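Inositol monophosphatase family protein (Staphylococcus aureus, PDB 5I3S) probably hydrolyses inositol monophosphate or related sugar phosphates in a metal-dependent reaction. Local coordinates at the interface of chains A and B. Coordinates in Å, arbitrary orientation; residue numbers count along the deposited sequence, not the author numbering. Chains: chain A/B, Inositol monophosphatase family protein.

The interface of chains A and B. Residues chain A 89-90, 93-94, 155, 181-182; chain B 151, 177, 179, 181, 195-196.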
loop_
_atom_site.group_PDB
_atom_site.type_symbol
_atom_site.label_atom_id
_atom_site.label_comp_id
_atom_site.label_asym_id
_atom_site.label_seq_id
_atom_site.Cartn_x
_atom_site.Cartn_y
_atom_site.Cartn_z
ATOM N N LEU A 89 8.133 -7.826 7.267
ATOM C CA LEU A 89 8.857 -7.198 6.197
ATOM C C LEU A 89 8.647 -5.696 6.129
ATOM O O LEU A 89 9.606 -4.958 5.846
ATOM C CB LEU A 89 8.525 -7.794 4.817
ATOM C CG LEU A 89 9.149 -9.137 4.438
ATOM C CD1 LEU A 89 8.711 -9.575 3.038
ATOM C CD2 LEU A 89 10.669 -9.082 4.563
ATOM N N ASN A 90 7.414 -5.217 6.327
ATOM C CA ASN A 90 7.205 -3.754 6.445
ATOM C C ASN A 90 8.119 -3.168 7.563
ATOM O O ASN A 90 8.838 -2.221 7.344
ATOM C CB ASN A 90 5.705 -3.388 6.625
ATOM C CG ASN A 90 4.878 -3.601 5.339
ATOM O OD1 ASN A 90 5.411 -3.889 4.273
ATOM N ND2 ASN A 90 3.582 -3.456 5.450
ATOM N N HIS A 93 11.900 -3.348 6.302
ATOM C CA HIS A 93 12.233 -2.435 5.193
ATOM C C HIS A 93 11.782 -0.981 5.237
ATOM O O HIS A 93 12.419 -0.126 4.605
ATOM C CB HIS A 93 11.746 -3.026 3.870
ATOM C CG HIS A 93 12.578 -4.175 3.427
ATOM N ND1 HIS A 93 13.578 -4.034 2.498
ATOM C CD2 HIS A 93 12.623 -5.456 3.850
ATOM C CE1 HIS A 93 14.164 -5.200 2.319
ATOM N NE2 HIS A 93 13.610 -6.078 3.139
ATOM N N GLN A 94 10.656 -0.726 5.895
ATOM C CA GLN A 94 10.014 0.590 5.900
ATOM C C GLN A 94 9.968 1.257 7.282
ATOM O O GLN A 94 9.631 2.440 7.362
ATOM C CB GLN A 94 8.577 0.424 5.377
ATOM C CG GLN A 94 8.414 -0.387 4.095
ATOM C CD GLN A 94 6.964 -0.387 3.597
ATOM O OE1 GLN A 94 6.017 -0.503 4.404
ATOM N NE2 GLN A 94 6.774 -0.275 2.285
ATOM N N ASN A 155 -1.805 -9.594 -2.918
ATOM C CA ASN A 155 -0.340 -9.485 -3.210
ATOM C C ASN A 155 -0.098 -9.942 -4.645
ATOM O O ASN A 155 -0.623 -10.962 -5.048
ATOM C CB ASN A 155 0.513 -10.253 -2.216
ATOM C CG ASN A 155 1.981 -9.836 -2.218
ATOM O OD1 ASN A 155 2.539 -9.402 -1.201
ATOM N ND2 ASN A 155 2.628 -10.074 -3.275
ATOM N N TYR A 181 -0.480 -4.024 0.648
ATOM C CA TYR A 181 0.164 -3.195 1.662
ATOM C C TYR A 181 1.078 -3.967 2.553
ATOM O O TYR A 181 1.919 -3.388 3.215
ATOM C CB TYR A 181 -0.906 -2.474 2.481
ATOM C CG TYR A 181 -1.848 -1.584 1.645
ATOM C CD1 TYR A 181 -1.357 -0.537 0.857
ATOM C CD2 TYR A 181 -3.221 -1.747 1.696
ATOM C CE1 TYR A 181 -2.214 0.293 0.119
ATOM C CE2 TYR A 181 -4.088 -0.932 0.961
ATOM C CZ TYR A 181 -3.576 0.080 0.160
ATOM O OH TYR A 181 -4.443 0.869 -0.556
ATOM N N GLY A 182 0.922 -5.288 2.590
ATOM C CA GLY A 182 1.923 -6.162 3.204
ATOM C C GLY A 182 1.673 -6.447 4.680
ATOM O O GLY A 182 2.521 -7.082 5.295
ATOM N N ILE B 151 11.977 -5.320 -1.785
ATOM C CA ILE B 151 10.549 -5.206 -1.957
ATOM C C ILE B 151 10.325 -4.344 -3.169
ATOM O O ILE B 151 10.990 -3.358 -3.328
ATOM C CB ILE B 151 9.868 -4.659 -0.710
ATOM C CG1 ILE B 151 10.125 -5.628 0.435
ATOM C CG2 ILE B 151 8.355 -4.594 -0.931
ATOM C CD1 ILE B 151 9.721 -5.076 1.768
ATOM N N SER B 177 9.286 -9.608 -1.773
ATOM C CA SER B 177 7.847 -9.412 -1.834
ATOM C C SER B 177 7.471 -8.249 -2.775
ATOM O O SER B 177 8.358 -7.596 -3.365
ATOM C CB SER B 177 7.270 -9.129 -0.431
ATOM O OG SER B 177 5.905 -9.373 -0.436
ATOM N N ARG B 179 4.356 -4.947 -3.474
ATOM C CA ARG B 179 3.411 -3.977 -2.904
ATOM C C ARG B 179 2.851 -3.143 -4.064
ATOM O O ARG B 179 3.507 -3.050 -5.129
ATOM C CB ARG B 179 4.109 -3.000 -1.965
ATOM C CG ARG B 179 4.808 -3.568 -0.742
ATOM C CD ARG B 179 3.848 -3.974 0.337
ATOM N NE ARG B 179 4.585 -4.559 1.472
ATOM C CZ ARG B 179 5.030 -5.822 1.555
ATOM N NH1 ARG B 179 4.831 -6.716 0.586
ATOM N NH2 ARG B 179 5.683 -6.204 2.655
ATOM N N TYR B 181 0.504 0.709 -4.238
ATOM C CA TYR B 181 -0.163 1.833 -3.535
ATOM C C TYR B 181 -1.064 2.659 -4.420
ATOM O O TYR B 181 -1.852 3.432 -3.912
ATOM C CB TYR B 181 0.867 2.747 -2.848
ATOM C CG TYR B 181 1.838 1.994 -1.995
ATOM C CD1 TYR B 181 1.397 1.192 -0.965
ATOM C CD2 TYR B 181 3.180 2.069 -2.200
ATOM C CE1 TYR B 181 2.293 0.480 -0.172
ATOM C CE2 TYR B 181 4.071 1.368 -1.411
ATOM C CZ TYR B 181 3.607 0.571 -0.409
ATOM O OH TYR B 181 4.465 -0.104 0.403
ATOM N N ASN B 195 11.348 3.097 1.450
ATOM C CA ASN B 195 10.180 2.259 1.715
ATOM C C ASN B 195 9.935 1.172 0.651
ATOM O O ASN B 195 9.371 0.092 0.982
ATOM C CB ASN B 195 8.949 3.111 1.989
ATOM C CG ASN B 195 8.862 3.560 3.469
ATOM O OD1 ASN B 195 9.833 3.481 4.266
ATOM N ND2 ASN B 195 7.668 4.017 3.850
ATOM N N LEU B 196 10.415 1.409 -0.576
ATOM C CA LEU B 196 10.508 0.388 -1.612
ATOM C C LEU B 196 11.915 0.362 -2.237
ATOM O O LEU B 196 12.557 1.430 -2.393
ATOM C CB LEU B 196 9.476 0.643 -2.723
ATOM C CG LEU B 196 7.976 0.584 -2.455
ATOM C CD1 LEU B 196 7.214 0.909 -3.719
ATOM C CD2 LEU B 196 7.605 -0.799 -1.989
HETATM O O HOH W 1 3.153 -0.960 3.050
HETATM O O HOH W 2 10.164 5.173 6.410
#
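A:Asn90 and B:Arg179 meet in a two-fold symmetric interface between two copies of an inositol monophosphatase family protein. The interface holds the deposited dimer together; family members commonly dimerise, and this dimer is probably the working form. Helix 88-94 of chain A lies against strands 151-153 and 177-179 of chain B. B:Arg179 bends at chi2 (-75°) and meets A:Asn90 tip to tip. Its NE and NH2 both donate to the amide oxygen OD1 of A:Asn90, at 3.0 and 2.8 Å. NE approaches in the carbonyl plane, toward a lone pair; NH2 comes from above that plane. The amide and guanidinium planes are 64° apart. The ND2 of A:Asn90 donates to the backbone O of A:Tyr181, which fixes the turn of the amide. At another edge of the guanidinium, NH1 donates to B:Ser177 OG, which helps fix the rotation of the group. A:Gly182 CA covers one guanidinium face, 3.5 Å from CZ of B:Arg179, and B:Ile151 CG2 lies over the opposite face. CD1 of B:Ile151 also packs over the ring of A:His93, 3.8 Å from its centroid. A:Gln94 extends beyond CG (chi2 -175°) into chain B. Its NE2 donates to the phenol OH of B:Tyr181 at 3.0 Å and the backbone O of B:Asn195 at 2.9 Å. Water 1 links A:Gln94 OE1, A:Tyr181 O and B:Tyr181 OH. The rings of A:Tyr181 and B:Tyr181 slide past each other in opposite directions, edge to edge, with A:Tyr181 CD1 3.7 Å from B:Tyr181 CD1.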